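Local structure of caspase-1 subunit p19/18 (Spodoptera frugiperda, 1M72) at residues I37-H42 / A104-G109; K49-T54 / S194-T199. The protein acts as a cysteine protease of the caspase family, probably working in the activation cascade that carries out apoptosis. All blocks are in the same frame, centred on the assembly; numbering follows the deposited sequence.

Contact 1 joins two neighbouring parallel strands of the caspase sheet at their C-terminal ends, and contact 2 lies about 10 Å away, centre to centre, where the loop before helix 54-67 meets strand 195-197. Arg51 ties them together: its backbone N reaches Glu41 O at 2.9 Å, probably a hydrogen bond, and its NH1 reaches His40 O at 2.9 Å. Lys49 O, in contact 2, accepts from NE2 of His108, which by similarity is catalytic and belongs to contact 1. Thr107 and Arg196 have side chains about 9 Å and 8 Å from that of Cys150, the other active-site residue by similarity. Both contacts reach the bound peptide.

Contact 1 (I37-H42 / A104-G109); sequences IFNHEH and AVLTHG
Strands 37-39 and 104-106 run side by side, 6° from parallel, with Ile37, Phe38 and Asn39 level with Ala104, Val105 and Leu106. Phe38 is gripped from both ends of its backbone: its N-H points almost straight (178°) at Ala104 O, 2.8 Å away, and its O receives the N-H of Leu106 at 3.0 Å. A third bond, His40 N to Leu106 O at 2.9 Å, is more bent and carries the pairing one residue past the end of strand 37-39. On one face lie Ile37, Ala104, Asn39 and Leu106, next to helix 54-67. Asn39 can be followed outward there. Its CB lies 4.1 Å from Leu106 CD1; CG, anti to the backbone N (chi1 -175°), comes closer to the same methyl; ND2 arrives at 3.1 Å from Leu106 CD1, a tight contact, crossing the leucine obliquely. The same ND2 makes a weak hydrogen bond to Thr54 OG1. On the other face Phe38 meets Val105 obliquely, its CD1 4.1 Å from CG2, while the ring also meets Phe75 and helix 80-92. Beyond the strands His40 and Thr107 run alongside each other in the same direction, with His40 CB 3.6 Å from Thr107 OG1, a hydroxyl already bonded to Tyr115 O. His108 follows directly, and its ND1 makes a weak hydrogen bond to the bound peptide's backbone. The chemistry is thus a buried peptide ladder with largely apolar flanks, while Asn39 and Thr107 turn their polar ends to helix 54-67 and strand 113-115; this would fix the backbone from which the catalytic histidine, assigned by similarity, departs.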
loop_
_atom_site.group_PDB
_atom_site.type_symbol
_atom_site.label_atom_id
_atom_site.label_comp_id
_atom_site.label_asym_id
_atom_site.label_seq_id
_atom_site.Cartn_x
_atom_site.Cartn_y
_atom_site.Cartn_z
ATOM N N ILE C 37 -17.577 -11.881 3.757
ATOM C CA ILE C 37 -16.784 -12.617 2.789
ATOM C C ILE C 37 -17.601 -12.894 1.513
ATOM O O ILE C 37 -18.669 -13.504 1.555
ATOM C CB ILE C 37 -16.281 -13.943 3.409
ATOM C CG1 ILE C 37 -15.407 -13.633 4.644
ATOM C CG2 ILE C 37 -15.493 -14.735 2.373
ATOM C CD1 ILE C 37 -14.995 -14.882 5.515
ATOM N N PHE C 38 -17.138 -12.400 0.385
ATOM C CA PHE C 38 -17.835 -12.698 -0.858
ATOM C C PHE C 38 -16.984 -13.737 -1.510
ATOM O O PHE C 38 -15.937 -13.449 -2.066
ATOM C CB PHE C 38 -17.954 -11.476 -1.762
ATOM C CG PHE C 38 -18.768 -10.392 -1.161
ATOM C CD1 PHE C 38 -18.161 -9.397 -0.395
ATOM C CD2 PHE C 38 -20.151 -10.368 -1.337
ATOM C CE1 PHE C 38 -18.910 -8.378 0.195
ATOM C CE2 PHE C 38 -20.932 -9.357 -0.759
ATOM C CZ PHE C 38 -20.311 -8.343 0.018
ATOM N N ASN C 39 -17.464 -14.965 -1.431
ATOM C CA ASN C 39 -16.774 -16.140 -1.971
ATOM C C ASN C 39 -17.419 -16.559 -3.278
ATOM O O ASN C 39 -18.631 -16.865 -3.302
ATOM C CB ASN C 39 -16.877 -17.263 -0.950
ATOM C CG ASN C 39 -16.107 -18.453 -1.353
ATOM O OD1 ASN C 39 -16.561 -19.570 -1.191
ATOM N ND2 ASN C 39 -14.929 -18.230 -1.896
ATOM N N HIS C 40 -16.611 -16.597 -4.344
ATOM C CA HIS C 40 -17.114 -16.928 -5.684
ATOM C C HIS C 40 -16.500 -18.158 -6.243
ATOM O O HIS C 40 -15.328 -18.138 -6.578
ATOM C CB HIS C 40 -16.832 -15.802 -6.668
ATOM C CG HIS C 40 -17.613 -14.568 -6.389
ATOM N ND1 HIS C 40 -18.918 -14.408 -6.809
ATOM C CD2 HIS C 40 -17.313 -13.475 -5.648
ATOM C CE1 HIS C 40 -19.390 -13.270 -6.335
ATOM N NE2 HIS C 40 -18.438 -12.686 -5.628
ATOM N N GLU C 41 -17.291 -19.219 -6.380
ATOM C CA GLU C 41 -16.747 -20.477 -6.916
ATOM C C GLU C 41 -17.130 -20.784 -8.369
ATOM O O GLU C 41 -16.358 -21.379 -9.118
ATOM C CB GLU C 41 -17.162 -21.665 -6.022
ATOM C CG GLU C 41 -16.394 -22.997 -6.310
ATOM C CD GLU C 41 -16.779 -24.141 -5.351
ATOM O OE1 GLU C 41 -17.901 -24.107 -4.764
ATOM O OE2 GLU C 41 -15.959 -25.076 -5.194
ATOM N N HIS C 42 -18.307 -20.337 -8.765
ATOM C CA HIS C 42 -18.795 -20.638 -10.091
ATOM C C HIS C 42 -19.299 -19.362 -10.745
ATOM O O HIS C 42 -19.761 -18.453 -10.070
ATOM C CB HIS C 42 -19.895 -21.694 -9.939
ATOM C CG HIS C 42 -19.462 -22.883 -9.134
ATOM N ND1 HIS C 42 -20.052 -23.231 -7.929
ATOM C CD2 HIS C 42 -18.496 -23.817 -9.364
ATOM C CE1 HIS C 42 -19.474 -24.332 -7.464
ATOM N NE2 HIS C 42 -18.528 -24.710 -8.314
ATOM N N ALA C 104 -13.884 -9.198 2.568
ATOM C CA ALA C 104 -12.971 -10.058 1.804
ATOM C C ALA C 104 -13.646 -10.496 0.479
ATOM O O ALA C 104 -14.855 -10.737 0.420
ATOM C CB ALA C 104 -12.563 -11.315 2.637
ATOM N N VAL C 105 -12.875 -10.596 -0.585
ATOM C CA VAL C 105 -13.437 -11.018 -1.846
ATOM C C VAL C 105 -12.512 -12.064 -2.419
ATOM O O VAL C 105 -11.316 -11.842 -2.513
ATOM C CB VAL C 105 -13.592 -9.821 -2.826
ATOM C CG1 VAL C 105 -14.204 -10.292 -4.170
ATOM C CG2 VAL C 105 -14.489 -8.779 -2.222
ATOM N N LEU C 106 -13.076 -13.216 -2.773
ATOM C CA LEU C 106 -12.330 -14.364 -3.321
ATOM C C LEU C 106 -12.975 -14.622 -4.699
ATOM O O LEU C 106 -14.119 -15.132 -4.781
ATOM C CB LEU C 106 -12.523 -15.580 -2.410
ATOM C CG LEU C 106 -12.471 -15.356 -0.888
ATOM C CD1 LEU C 106 -12.851 -16.674 -0.179
ATOM C CD2 LEU C 106 -11.090 -14.937 -0.464
ATOM N N THR C 107 -12.257 -14.280 -5.773
ATOM C CA THR C 107 -12.856 -14.380 -7.115
ATOM C C THR C 107 -11.859 -14.238 -8.278
ATOM O O THR C 107 -10.648 -14.256 -8.065
ATOM C CB THR C 107 -13.974 -13.291 -7.233
ATOM O OG1 THR C 107 -14.734 -13.503 -8.421
ATOM C CG2 THR C 107 -13.378 -11.870 -7.265
ATOM N N HIS C 108 -12.363 -14.157 -9.513
ATOM C CA HIS C 108 -11.487 -13.948 -10.691
ATOM C C HIS C 108 -11.337 -12.418 -10.907
ATOM O O HIS C 108 -12.255 -11.646 -10.624
ATOM C CB HIS C 108 -12.094 -14.510 -11.980
ATOM C CG HIS C 108 -11.967 -15.993 -12.136
ATOM N ND1 HIS C 108 -10.748 -16.630 -12.242
ATOM C CD2 HIS C 108 -12.911 -16.961 -12.235
ATOM C CE1 HIS C 108 -10.948 -17.926 -12.401
ATOM N NE2 HIS C 108 -12.253 -18.153 -12.403
ATOM N N GLY C 109 -10.191 -12.009 -11.438
ATOM C CA GLY C 109 -9.950 -10.607 -11.710
ATOM C C GLY C 109 -9.000 -10.314 -12.870
ATOM O O GLY C 109 -8.321 -11.199 -13.429
#

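Contact 2 (K49-T54 / S194-T199); sequences KSRTGT and SWRNTT
Two arginines meet here with their positive groups in contact: Arg51 NH2 stands 3.8 Å from Arg196 NE, the guanidinium planes turned 74° apart. The repulsion expected of such a pair is probably offset by the bound peptide, whose acidic groups form salt bridges with Arg51 NE and with Arg196 NE and NH1; this agrees with the arginine-lined pocket by which caspases recognise aspartate. Both chains bend at chi3, so that Arg196 CD comes over one face of the Arg51 guanidinium, 3.7 Å from NH2, while Arg51 CA sits over a face of the Arg196 group, offset toward its rim. Arg196 also uses its edge. NH1 donates to Thr52 O at 2.9 Å, along a lone pair and nearly in the guanidinium plane, though the N-H is bent to 142°. The same carbonyl meets Thr198 CA at 3.4 Å in a CA-H...O contact, and alongside it Thr52 CB touches Thr198 CG2 at 3.9 Å. Residues 51 to 54 form a type II turn with Gly53 in its third position at a positive phi of 108°. Lacking a side chain, Gly53 brings its CA to 3.5 Å from Thr198 O. Across from it an Asx turn, Asn197 OD1 accepting the N-H of Thr199 at 2.6 Å, shapes the chain after strand 195-197. The contact therefore bridges the turn whose Gly53 N-caps helix 54-67 and the small hairpin 195-202, to which the bound peptide adds an antiparallel strand, pairing with Trp195 and Arg196.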
loop_
_atom_site.group_PDB
_atom_site.type_symbol
_atom_site.label_atom_id
_atom_site.label_comp_id
_atom_site.label_asym_id
_atom_site.label_seq_id
_atom_site.Cartn_x
_atom_site.Cartn_y
_atom_site.Cartn_z
ATOM N N LYS C 49 -13.520 -20.366 -15.593
ATOM C CA LYS C 49 -13.549 -21.705 -15.015
ATOM C C LYS C 49 -13.891 -21.642 -13.525
ATOM O O LYS C 49 -13.773 -20.587 -12.896
ATOM C CB LYS C 49 -12.188 -22.370 -15.263
ATOM C CG LYS C 49 -11.965 -22.604 -16.763
ATOM C CD LYS C 49 -10.572 -23.183 -17.111
ATOM C CE LYS C 49 -9.468 -22.152 -16.972
ATOM N NZ LYS C 49 -8.297 -22.512 -17.819
ATOM N N SER C 50 -14.334 -22.751 -12.956
ATOM C CA SER C 50 -14.655 -22.740 -11.542
ATOM C C SER C 50 -13.405 -22.577 -10.666
ATOM O O SER C 50 -12.283 -22.969 -11.029
ATOM C CB SER C 50 -15.464 -23.969 -11.169
ATOM O OG SER C 50 -16.807 -23.745 -11.569
ATOM N N ARG C 51 -13.593 -21.942 -9.525
ATOM C CA ARG C 51 -12.457 -21.668 -8.663
ATOM C C ARG C 51 -12.328 -22.711 -7.529
ATOM O O ARG C 51 -12.387 -22.370 -6.341
ATOM C CB ARG C 51 -12.587 -20.211 -8.117
ATOM C CG ARG C 51 -12.603 -19.134 -9.229
ATOM C CD ARG C 51 -12.467 -17.666 -8.702
ATOM N NE ARG C 51 -11.317 -17.508 -7.807
ATOM C CZ ARG C 51 -11.403 -17.541 -6.475
ATOM N NH1 ARG C 51 -12.583 -17.709 -5.889
ATOM N NH2 ARG C 51 -10.322 -17.404 -5.720
ATOM N N THR C 52 -12.149 -23.979 -7.915
ATOM C CA THR C 52 -12.029 -25.070 -6.949
ATOM C C THR C 52 -10.930 -24.708 -5.945
ATOM O O THR C 52 -9.849 -24.241 -6.337
ATOM C CB THR C 52 -11.703 -26.425 -7.642
ATOM O OG1 THR C 52 -12.542 -26.604 -8.800
ATOM C CG2 THR C 52 -11.944 -27.577 -6.653
ATOM N N GLY C 53 -11.240 -24.878 -4.658
ATOM C CA GLY C 53 -10.302 -24.518 -3.596
ATOM C C GLY C 53 -10.679 -23.254 -2.795
ATOM O O GLY C 53 -10.255 -23.084 -1.640
ATOM N N THR C 54 -11.474 -22.370 -3.407
ATOM C CA THR C 54 -11.896 -21.121 -2.756
ATOM C C THR C 54 -12.735 -21.397 -1.502
ATOM O O THR C 54 -12.752 -20.575 -0.604
ATOM C CB THR C 54 -12.699 -20.193 -3.756
ATOM O OG1 THR C 54 -12.883 -18.905 -3.175
ATOM C CG2 THR C 54 -14.055 -20.758 -4.084
ATOM N N SER C 194 -2.587 -14.314 -9.821
ATOM C CA SER C 194 -2.656 -14.634 -8.399
ATOM C C SER C 194 -2.874 -16.140 -8.356
ATOM O O SER C 194 -3.732 -16.650 -9.068
ATOM C CB SER C 194 -3.835 -13.916 -7.774
ATOM O OG SER C 194 -3.766 -14.020 -6.395
ATOM N N TRP C 195 -2.109 -16.844 -7.528
ATOM C CA TRP C 195 -2.226 -18.295 -7.492
ATOM C C TRP C 195 -3.090 -18.916 -6.405
ATOM O O TRP C 195 -3.103 -18.464 -5.249
ATOM C CB TRP C 195 -0.848 -18.925 -7.445
ATOM C CG TRP C 195 -0.070 -18.703 -8.687
ATOM C CD1 TRP C 195 0.736 -17.635 -8.963
ATOM C CD2 TRP C 195 0.073 -19.609 -9.793
ATOM N NE1 TRP C 195 1.381 -17.825 -10.157
ATOM C CE2 TRP C 195 0.996 -19.023 -10.696
ATOM C CE3 TRP C 195 -0.480 -20.865 -10.109
ATOM C CZ2 TRP C 195 1.382 -19.641 -11.896
ATOM C CZ3 TRP C 195 -0.098 -21.484 -11.311
ATOM C CH2 TRP C 195 0.828 -20.859 -12.187
ATOM N N ARG C 196 -3.786 -19.970 -6.821
ATOM C CA ARG C 196 -4.711 -20.759 -6.007
ATOM C C ARG C 196 -4.452 -22.275 -6.160
ATOM O O ARG C 196 -4.310 -22.792 -7.271
ATOM C CB ARG C 196 -6.160 -20.440 -6.447
ATOM C CG ARG C 196 -7.314 -21.296 -5.791
ATOM C CD ARG C 196 -8.716 -20.720 -6.188
ATOM N NE ARG C 196 -8.687 -20.311 -7.591
ATOM C CZ ARG C 196 -8.780 -21.145 -8.619
ATOM N NH1 ARG C 196 -8.948 -22.455 -8.399
ATOM N NH2 ARG C 196 -8.610 -20.684 -9.869
ATOM N N ASN C 197 -4.367 -23.004 -5.058
ATOM C CA ASN C 197 -4.213 -24.451 -5.175
ATOM C C ASN C 197 -5.620 -25.031 -4.983
ATOM O O ASN C 197 -6.325 -24.658 -4.039
ATOM C CB ASN C 197 -3.290 -25.010 -4.113
ATOM C CG ASN C 197 -3.283 -26.558 -4.114
ATOM O OD1 ASN C 197 -4.096 -27.207 -3.425
ATOM N ND2 ASN C 197 -2.389 -27.144 -4.929
ATOM N N THR C 198 -6.022 -25.958 -5.851
ATOM C CA THR C 198 -7.382 -26.520 -5.759
ATOM C C THR C 198 -7.645 -27.322 -4.505
ATOM O O THR C 198 -8.796 -27.584 -4.193
ATOM C CB THR C 198 -7.749 -27.433 -6.959
ATOM O OG1 THR C 198 -6.752 -28.463 -7.091
ATOM C CG2 THR C 198 -7.863 -26.597 -8.272
ATOM N N THR C 199 -6.618 -27.764 -3.795
ATOM C CA THR C 199 -6.971 -28.485 -2.597
ATOM C C THR C 199 -6.680 -27.699 -1.315
ATOM O O THR C 199 -7.415 -27.835 -0.339
ATOM C CB THR C 199 -6.398 -29.982 -2.577
ATOM O OG1 THR C 199 -5.943 -30.305 -1.252
ATOM C CG2 THR C 199 -5.294 -30.202 -3.604
#